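Side-chain contacts in aldehyde dehydrogenase (Burkholderia vietnamiensis, PDB 5KF0), which probably oxidises aldehydes to carboxylic acids with a nicotinamide cofactor, and is captured here with NADPH bound: residues Phe157-Asn162 and Asn166-Lys171; Ala187-Val192 and Ala216-Ala221. One frame throughout, in Å; residues are numbered along the deposited sequence.

Contact 1. Residues Phe157-Asn162 and Asn166-Lys171. With NDP (NADPH dihydro-nicotinamide-adenine-dinucleotide phosphate), chain E.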
loop_
_atom_site.group_PDB
_atom_site.type_symbol
_atom_site.label_atom_id
_atom_site.label_comp_id
_atom_site.label_asym_id
_atom_site.label_seq_id
_atom_site.Cartn_x
_atom_site.Cartn_y
_atom_site.Cartn_z
ATOM N N PHE A 157 -1.188 -17.891 -23.295
ATOM C CA PHE A 157 -0.391 -18.546 -22.262
ATOM C C PHE A 157 0.319 -19.754 -22.859
ATOM O O PHE A 157 -0.324 -20.602 -23.486
ATOM C CB PHE A 157 -1.273 -19.019 -21.095
ATOM C CG PHE A 157 -1.874 -17.901 -20.282
ATOM C CD1 PHE A 157 -1.257 -16.651 -20.209
ATOM C CD2 PHE A 157 -3.049 -18.114 -19.565
ATOM C CE1 PHE A 157 -1.816 -15.632 -19.439
ATOM C CE2 PHE A 157 -3.603 -17.108 -18.784
ATOM C CZ PHE A 157 -2.989 -15.863 -18.725
ATOM N N ILE A 158 1.631 -19.847 -22.640
ATOM C CA ILE A 158 2.436 -20.976 -23.103
ATOM C C ILE A 158 3.246 -21.493 -21.919
ATOM O O ILE A 158 3.920 -20.704 -21.247
ATOM C CB ILE A 158 3.374 -20.557 -24.252
ATOM C CG1 ILE A 158 2.577 -20.129 -25.490
ATOM C CG2 ILE A 158 4.336 -21.706 -24.597
ATOM C CD1 ILE A 158 3.457 -19.513 -26.597
ATOM N N SER A 159 3.201 -22.808 -21.672
ATOM C CA SER A 159 3.823 -23.396 -20.492
ATOM C C SER A 159 4.745 -24.552 -20.860
ATOM O O SER A 159 4.640 -25.122 -21.951
ATOM C CB SER A 159 2.743 -23.869 -19.499
ATOM O OG SER A 159 1.818 -24.776 -20.090
ATOM N N PRO A 160 5.679 -24.929 -19.955
ATOM C CA PRO A 160 6.700 -25.925 -20.311
ATOM C C PRO A 160 6.400 -27.311 -19.775
ATOM O O PRO A 160 5.359 -27.546 -19.149
ATOM C CB PRO A 160 7.960 -25.355 -19.666
ATOM C CG PRO A 160 7.405 -24.809 -18.365
ATOM C CD PRO A 160 6.031 -24.236 -18.700
ATOM N N PHE A 161 7.323 -28.250 -20.006
ATOM C CA PHE A 161 7.024 -29.641 -19.683
ATOM C C PHE A 161 7.235 -29.977 -18.214
ATOM O O PHE A 161 6.684 -30.977 -17.751
ATOM C CB PHE A 161 7.880 -30.604 -20.527
ATOM C CG PHE A 161 9.276 -30.845 -19.962
ATOM C CD1 PHE A 161 9.504 -31.831 -19.010
ATOM C CD2 PHE A 161 10.348 -30.077 -20.397
ATOM C CE1 PHE A 161 10.787 -32.040 -18.486
ATOM C CE2 PHE A 161 11.618 -30.282 -19.893
ATOM C CZ PHE A 161 11.840 -31.270 -18.941
ATOM N N ASN A 162 8.061 -29.216 -17.483
ATOM C CA ASN A 162 8.638 -29.833 -16.288
ATOM C C ASN A 162 7.804 -29.642 -15.030
ATOM O O ASN A 162 7.764 -30.541 -14.184
ATOM C CB ASN A 162 10.063 -29.329 -16.047
ATOM C CG ASN A 162 10.117 -27.846 -15.770
ATOM O OD1 ASN A 162 9.432 -27.051 -16.414
ATOM N ND2 ASN A 162 10.952 -27.463 -14.815
ATOM N N ASN A 166 1.740 -26.655 -12.070
ATOM C CA ASN A 166 1.852 -25.418 -11.310
ATOM C C ASN A 166 2.205 -24.219 -12.184
ATOM O O ASN A 166 1.762 -23.100 -11.892
ATOM C CB ASN A 166 2.876 -25.559 -10.193
ATOM C CG ASN A 166 2.693 -24.477 -9.132
ATOM O OD1 ASN A 166 1.561 -24.148 -8.753
ATOM N ND2 ASN A 166 3.782 -23.913 -8.680
ATOM N N LEU A 167 2.998 -24.414 -13.243
ATOM C CA LEU A 167 3.323 -23.266 -14.087
ATOM C C LEU A 167 2.142 -22.861 -14.964
ATOM O O LEU A 167 1.987 -21.678 -15.284
ATOM C CB LEU A 167 4.573 -23.552 -14.909
ATOM C CG LEU A 167 5.793 -23.695 -13.992
ATOM C CD1 LEU A 167 6.994 -24.211 -14.805
ATOM C CD2 LEU A 167 6.133 -22.365 -13.269
ATOM N N ALA A 168 1.281 -23.802 -15.341
ATOM C CA ALA A 168 0.015 -23.401 -15.945
ATOM C C ALA A 168 -0.841 -22.633 -14.944
ATOM O O ALA A 168 -1.466 -21.623 -15.294
ATOM C CB ALA A 168 -0.733 -24.631 -16.466
ATOM N N ALA A 169 -0.862 -23.089 -13.686
ATOM C CA ALA A 169 -1.662 -22.434 -12.649
ATOM C C ALA A 169 -1.234 -20.991 -12.438
ATOM O O ALA A 169 -2.081 -20.128 -12.168
ATOM C CB ALA A 169 -1.561 -23.205 -11.329
ATOM N N HIS A 170 0.066 -20.706 -12.556
ATOM C CA HIS A 170 0.534 -19.341 -12.340
ATOM C C HIS A 170 0.110 -18.390 -13.448
ATOM O O HIS A 170 0.310 -17.181 -13.297
ATOM C CB HIS A 170 2.063 -19.333 -12.150
ATOM C CG HIS A 170 2.466 -19.539 -10.722
ATOM N ND1 HIS A 170 2.278 -18.571 -9.757
ATOM C CD2 HIS A 170 2.986 -20.616 -10.080
ATOM C CE1 HIS A 170 2.677 -19.036 -8.585
ATOM N NE2 HIS A 170 3.114 -20.273 -8.755
ATOM N N LYS A 171 -0.483 -18.890 -14.533
ATOM C CA LYS A 171 -1.117 -18.040 -15.536
ATOM C C LYS A 171 -2.634 -18.114 -15.480
ATOM O O LYS A 171 -3.303 -17.076 -15.464
ATOM C CB LYS A 171 -0.620 -18.423 -16.942
ATOM C CG LYS A 171 0.922 -18.413 -17.051
ATOM C CD LYS A 171 1.395 -18.654 -18.492
ATOM C CE LYS A 171 2.909 -18.926 -18.524
ATOM N NZ LYS A 171 3.706 -17.749 -18.037
HETATM P PA NDP E . 10.649 -25.017 -24.357
HETATM O O1A NDP E . 11.121 -23.619 -24.579
HETATM O O2A NDP E . 11.343 -26.026 -25.273
HETATM O O5B NDP E . 9.076 -25.158 -24.539
HETATM C C5B NDP E . 8.232 -24.395 -23.642
HETATM C C4B NDP E . 6.893 -24.186 -24.297
HETATM O O4B NDP E . 7.042 -23.298 -25.428
HETATM C C3B NDP E . 6.236 -25.459 -24.849
HETATM O O3B NDP E . 4.819 -25.377 -24.723
HETATM C C2B NDP E . 6.631 -25.396 -26.324
HETATM O O2B NDP E . 5.754 -26.118 -27.214
HETATM C C1B NDP E . 6.456 -23.907 -26.559
HETATM N N9A NDP E . 7.115 -23.403 -27.757
HETATM C C8A NDP E . 8.400 -23.613 -28.181
HETATM N N7A NDP E . 8.710 -22.963 -29.279
HETATM C C5A NDP E . 7.546 -22.284 -29.600
HETATM C C6A NDP E . 7.215 -21.403 -30.649
HETATM N N6A NDP E . 8.056 -21.067 -31.636
HETATM N N1A NDP E . 5.967 -20.883 -30.661
HETATM C C2A NDP E . 5.114 -21.229 -29.695
HETATM N N3A NDP E . 5.307 -22.052 -28.660
HETATM C C4A NDP E . 6.552 -22.548 -28.672
HETATM O O3 NDP E . 10.897 -25.409 -22.838
HETATM P PN NDP E . 10.713 -26.764 -22.025
HETATM O O1N NDP E . 9.311 -27.235 -22.145
HETATM O O2N NDP E . 11.780 -27.716 -22.503
HETATM O O5D NDP E . 10.978 -26.359 -20.514
HETATM C C5D NDP E . 12.277 -26.156 -19.934
HETATM C C4D NDP E . 12.594 -24.681 -19.951
HETATM O O4D NDP E . 11.578 -23.947 -19.218
HETATM C C3D NDP E . 13.933 -24.361 -19.281
HETATM O O3D NDP E . 14.689 -23.391 -19.998
HETATM C C2D NDP E . 13.493 -23.856 -17.908
HETATM O O2D NDP E . 14.419 -23.033 -17.209
HETATM C C1D NDP E . 12.215 -23.112 -18.269
HETATM N N1N NDP E . 11.409 -22.969 -17.062
HETATM C C2N NDP E . 11.116 -21.733 -16.536
HETATM C C3N NDP E . 10.515 -21.576 -15.341
HETATM C C7N NDP E . 10.123 -20.240 -14.815
HETATM O O7N NDP E . 9.103 -20.169 -14.114
HETATM N N7N NDP E . 10.909 -19.192 -15.054
HETATM C C4N NDP E . 10.252 -22.760 -14.481
HETATM C C5N NDP E . 10.296 -24.021 -15.275
HETATM C C6N NDP E . 10.906 -24.076 -16.444
HETATM P P2B NDP E . 5.987 -27.711 -27.530
HETATM O O1X NDP E . 7.044 -28.208 -26.616
HETATM O O2X NDP E . 4.614 -28.291 -27.363
HETATM O O3X NDP E . 6.395 -27.799 -28.985
#
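With CG anti to the carbonyl carbon in both residues (chi1 -54° in Lys171), the Phe157 ring and the Lys171 chain run antiparallel alongside each other. Lys171 CB sits over one face of the ring, 3.5 Å from its centroid and only 8° off the normal, a well-centred CH-pi contact. Farther along, Lys171 CD lies 3.7 Å from Phe157 CD1, and CE passes Ile158 O at 3.4 Å; the bend at chi4 (-63°) then carries NZ away to a salt bridge with Glu465 and hydrogen bonds with Ser234 and Thr236, so the ammonium is satisfied beyond the contact.

At the other end the proline ring of Pro160 and the branch of Leu167 meet roughly perpendicular, Pro160 CG touching Leu167 CD1 at 3.6 Å. That same methyl reaches C5N of the NADPH nicotinamide ring at 3.3 Å. Asn162 OD1 lies 3.3 Å from C6N, its amide held beside the nicotinamide by a hydrogen bond from ND2 to Gln291 O. The backbone of the loop grips the cofactor directly: NADPH O3B donates to Ser159 O (2.8 Å), and Phe161 N donates to the phosphate oxygen O1N.

The contact joins the first strand and helix of a Rossmann-type beta-alpha-beta unit, 155-158 and 164-178, completed by strand 182-185. Strand 155-158 runs between parallel neighbours 182-185 and 232-236, and Ala169 of the helix packs on helix 103-123.

Contact 2. Residues Ala187-Val192 and Ala216-Ala221. With NDP (NADPH dihydro-nicotinamide-adenine-dinucleotide phosphate), chain E.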
loop_
_atom_site.group_PDB
_atom_site.type_symbol
_atom_site.label_atom_id
_atom_site.label_comp_id
_atom_site.label_asym_id
_atom_site.label_seq_id
_atom_site.Cartn_x
_atom_site.Cartn_y
_atom_site.Cartn_z
ATOM N N ALA A 187 2.726 -27.742 -22.918
ATOM C CA ALA A 187 3.767 -28.480 -23.622
ATOM C C ALA A 187 3.203 -29.774 -24.203
ATOM O O ALA A 187 2.455 -30.498 -23.538
ATOM C CB ALA A 187 4.926 -28.803 -22.677
ATOM N N SER A 188 3.568 -30.064 -25.459
ATOM C CA SER A 188 3.018 -31.236 -26.137
ATOM C C SER A 188 3.469 -32.526 -25.471
ATOM O O SER A 188 2.767 -33.546 -25.555
ATOM C CB SER A 188 3.428 -31.233 -27.612
ATOM O OG SER A 188 2.949 -30.074 -28.278
ATOM N N ARG A 189 4.640 -32.514 -24.830
ATOM C CA ARG A 189 5.097 -33.699 -24.114
ATOM C C ARG A 189 4.290 -33.948 -22.848
ATOM O O ARG A 189 4.275 -35.087 -22.359
ATOM C CB ARG A 189 6.590 -33.575 -23.769
ATOM C CG ARG A 189 7.531 -33.870 -24.962
ATOM C CD ARG A 189 8.975 -33.455 -24.662
ATOM N NE ARG A 189 9.110 -32.006 -24.518
ATOM C CZ ARG A 189 10.228 -31.368 -24.171
ATOM N NH1 ARG A 189 11.349 -32.036 -23.930
ATOM N NH2 ARG A 189 10.222 -30.055 -24.057
ATOM N N THR A 190 3.641 -32.911 -22.296
ATOM C CA THR A 190 2.929 -33.005 -21.016
ATOM C C THR A 190 1.625 -32.213 -21.053
ATOM O O THR A 190 1.438 -31.272 -20.272
ATOM C CB THR A 190 3.806 -32.500 -19.863
ATOM O OG1 THR A 190 4.136 -31.115 -20.076
ATOM C CG2 THR A 190 5.101 -33.313 -19.723
ATOM N N PRO A 191 0.674 -32.592 -21.918
ATOM C CA PRO A 191 -0.592 -31.844 -22.001
ATOM C C PRO A 191 -1.694 -32.288 -21.048
ATOM O O PRO A 191 -2.660 -31.531 -20.871
ATOM C CB PRO A 191 -1.029 -32.094 -23.451
ATOM C CG PRO A 191 -0.614 -33.536 -23.674
ATOM C CD PRO A 191 0.717 -33.685 -22.909
ATOM N N VAL A 192 -1.590 -33.471 -20.436
ATOM C CA VAL A 192 -2.749 -34.057 -19.768
ATOM C C VAL A 192 -3.139 -33.255 -18.532
ATOM O O VAL A 192 -4.330 -33.042 -18.272
ATOM C CB VAL A 192 -2.479 -35.528 -19.416
ATOM C CG1 VAL A 192 -3.645 -36.096 -18.607
ATOM C CG2 VAL A 192 -2.250 -36.334 -20.699
ATOM N N ALA A 216 -0.787 -28.094 -29.001
ATOM C CA ALA A 216 -0.292 -27.781 -30.335
ATOM C C ALA A 216 1.225 -27.774 -30.277
ATOM O O ALA A 216 1.803 -27.277 -29.308
ATOM C CB ALA A 216 -0.804 -26.420 -30.833
ATOM N N HIS A 217 1.858 -28.349 -31.295
ATOM C CA HIS A 217 3.314 -28.305 -31.376
ATOM C C HIS A 217 3.794 -26.894 -31.696
ATOM O O HIS A 217 3.089 -26.106 -32.331
ATOM C CB HIS A 217 3.816 -29.273 -32.447
ATOM C CG HIS A 217 3.496 -30.707 -32.168
ATOM N ND1 HIS A 217 4.146 -31.439 -31.199
ATOM C CD2 HIS A 217 2.614 -31.555 -32.753
ATOM C CE1 HIS A 217 3.668 -32.672 -31.186
ATOM N NE2 HIS A 217 2.742 -32.771 -32.123
ATOM N N ARG A 218 5.027 -26.590 -31.274
ATOM C CA ARG A 218 5.608 -25.273 -31.530
ATOM C C ARG A 218 5.495 -24.867 -32.998
ATOM O O ARG A 218 5.240 -23.696 -33.304
ATOM C CB ARG A 218 7.069 -25.252 -31.082
ATOM C CG ARG A 218 7.944 -26.374 -31.643
ATOM C CD ARG A 218 9.260 -26.420 -30.879
ATOM N NE ARG A 218 9.045 -26.864 -29.503
ATOM C CZ ARG A 218 9.932 -26.735 -28.517
ATOM N NH1 ARG A 218 11.110 -26.162 -28.742
ATOM N NH2 ARG A 218 9.639 -27.180 -27.310
ATOM N N ASP A 219 5.693 -25.812 -33.925
ATOM C CA ASP A 219 5.654 -25.471 -35.342
ATOM C C ASP A 219 4.251 -25.140 -35.841
ATOM O O ASP A 219 4.125 -24.592 -36.941
ATOM C CB ASP A 219 6.252 -26.615 -36.163
ATOM C CG ASP A 219 6.039 -27.963 -35.508
ATOM O OD1 ASP A 219 6.868 -28.357 -34.651
ATOM O OD2 ASP A 219 5.031 -28.621 -35.833
ATOM N N GLY A 220 3.207 -25.438 -35.068
ATOM C CA GLY A 220 1.863 -25.050 -35.448
ATOM C C GLY A 220 1.272 -23.978 -34.547
ATOM O O GLY A 220 0.058 -23.760 -34.544
ATOM N N ALA A 221 2.127 -23.288 -33.789
ATOM C CA ALA A 221 1.669 -22.424 -32.708
ATOM C C ALA A 221 1.956 -20.946 -32.953
ATOM O O ALA A 221 1.984 -20.174 -31.996
ATOM C CB ALA A 221 2.302 -22.858 -31.382
HETATM P PA NDP E . 10.649 -25.017 -24.357
HETATM O O1A NDP E . 11.121 -23.619 -24.579
HETATM O O2A NDP E . 11.343 -26.026 -25.273
HETATM O O5B NDP E . 9.076 -25.158 -24.539
HETATM C C5B NDP E . 8.232 -24.395 -23.642
HETATM C C4B NDP E . 6.893 -24.186 -24.297
HETATM O O4B NDP E . 7.042 -23.298 -25.428
HETATM C C3B NDP E . 6.236 -25.459 -24.849
HETATM O O3B NDP E . 4.819 -25.377 -24.723
HETATM C C2B NDP E . 6.631 -25.396 -26.324
HETATM O O2B NDP E . 5.754 -26.118 -27.214
HETATM C C1B NDP E . 6.456 -23.907 -26.559
HETATM N N9A NDP E . 7.115 -23.403 -27.757
HETATM C C8A NDP E . 8.400 -23.613 -28.181
HETATM N N7A NDP E . 8.710 -22.963 -29.279
HETATM C C5A NDP E . 7.546 -22.284 -29.600
HETATM C C6A NDP E . 7.215 -21.403 -30.649
HETATM N N6A NDP E . 8.056 -21.067 -31.636
HETATM N N1A NDP E . 5.967 -20.883 -30.661
HETATM C C2A NDP E . 5.114 -21.229 -29.695
HETATM N N3A NDP E . 5.307 -22.052 -28.660
HETATM C C4A NDP E . 6.552 -22.548 -28.672
HETATM O O3 NDP E . 10.897 -25.409 -22.838
HETATM P PN NDP E . 10.713 -26.764 -22.025
HETATM O O1N NDP E . 9.311 -27.235 -22.145
HETATM O O2N NDP E . 11.780 -27.716 -22.503
HETATM O O5D NDP E . 10.978 -26.359 -20.514
HETATM C C5D NDP E . 12.277 -26.156 -19.934
HETATM C C4D NDP E . 12.594 -24.681 -19.951
HETATM O O4D NDP E . 11.578 -23.947 -19.218
HETATM C C3D NDP E . 13.933 -24.361 -19.281
HETATM O O3D NDP E . 14.689 -23.391 -19.998
HETATM C C2D NDP E . 13.493 -23.856 -17.908
HETATM O O2D NDP E . 14.419 -23.033 -17.209
HETATM C C1D NDP E . 12.215 -23.112 -18.269
HETATM N N1N NDP E . 11.409 -22.969 -17.062
HETATM C C2N NDP E . 11.116 -21.733 -16.536
HETATM C C3N NDP E . 10.515 -21.576 -15.341
HETATM C C7N NDP E . 10.123 -20.240 -14.815
HETATM O O7N NDP E . 9.103 -20.169 -14.114
HETATM N N7N NDP E . 10.909 -19.192 -15.054
HETATM C C4N NDP E . 10.252 -22.760 -14.481
HETATM C C5N NDP E . 10.296 -24.021 -15.275
HETATM C C6N NDP E . 10.906 -24.076 -16.444
HETATM P P2B NDP E . 5.987 -27.711 -27.530
HETATM O O1X NDP E . 7.044 -28.208 -26.616
HETATM O O2X NDP E . 4.614 -28.291 -27.363
HETATM O O3X NDP E . 6.395 -27.799 -28.985
HETATM O O HOH W 1 0.788 -28.996 -26.770
#
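The Arg218 guanidinium has adenine C8A over the centre of one face, 3.5 Å above its plane, and phosphate oxygen O1X at its edge in plane. The Arg189 group has the diphosphate oxygen O2N at its edge, near its plane, and NH2 donates to it (3.2 Å, 140°), less straight than the main Arg218 bonds. The two groups come together at their NH2 atoms, Arg189 NH2 lying 4.4 Å from Arg218 NH2. A bend at chi3 turns the Arg218 chain so that NE donates to O3X almost straight (169°) and NH2 to O1X (171°); NH2 also donates to O2A of the diphosphate, while Arg218 N adds a second bond to O3X.

From the facing loop, Ser188 holds the remaining oxygen twice: its N donates to O2X at 2.8 Å and OG at 2.6 Å. A water bridges the two loops, donating to Ser188 OG and accepting from Ala216 N at 2.9 Å, while His217 ND1 stands 3.4 Å from Ser188 OG.

All three terminal oxygens of the 2'-phosphate are thus engaged, and diphosphate and 2'-phosphate together probably balance the two arginines. Such a site is consistent with use of NADP(H) rather than NAD(H), which lacks the 2'-phosphate.

Contact 1 is core and contact 2 lies farther out: their centres are about 6 Å and 16 Å from the centre of the chain, and all eight touching residues of contact 1 are buried against two of five in contact 2. Both belong to the Rossmann-type domain, contact 1 joining a strand to the helix that follows it, contact 2 joining loops beyond strands 182-185 and 211-213. They meet at Ala187 CB, 3.6 Å from Phe161 N, and share one NADPH. Their chemistry follows place: apolar and CH-pi packing with backbone hydrogen bonds to the cofactor inside; arginines, a serine, backbone N-H groups and a water around the 2'-phosphate and diphosphate outside.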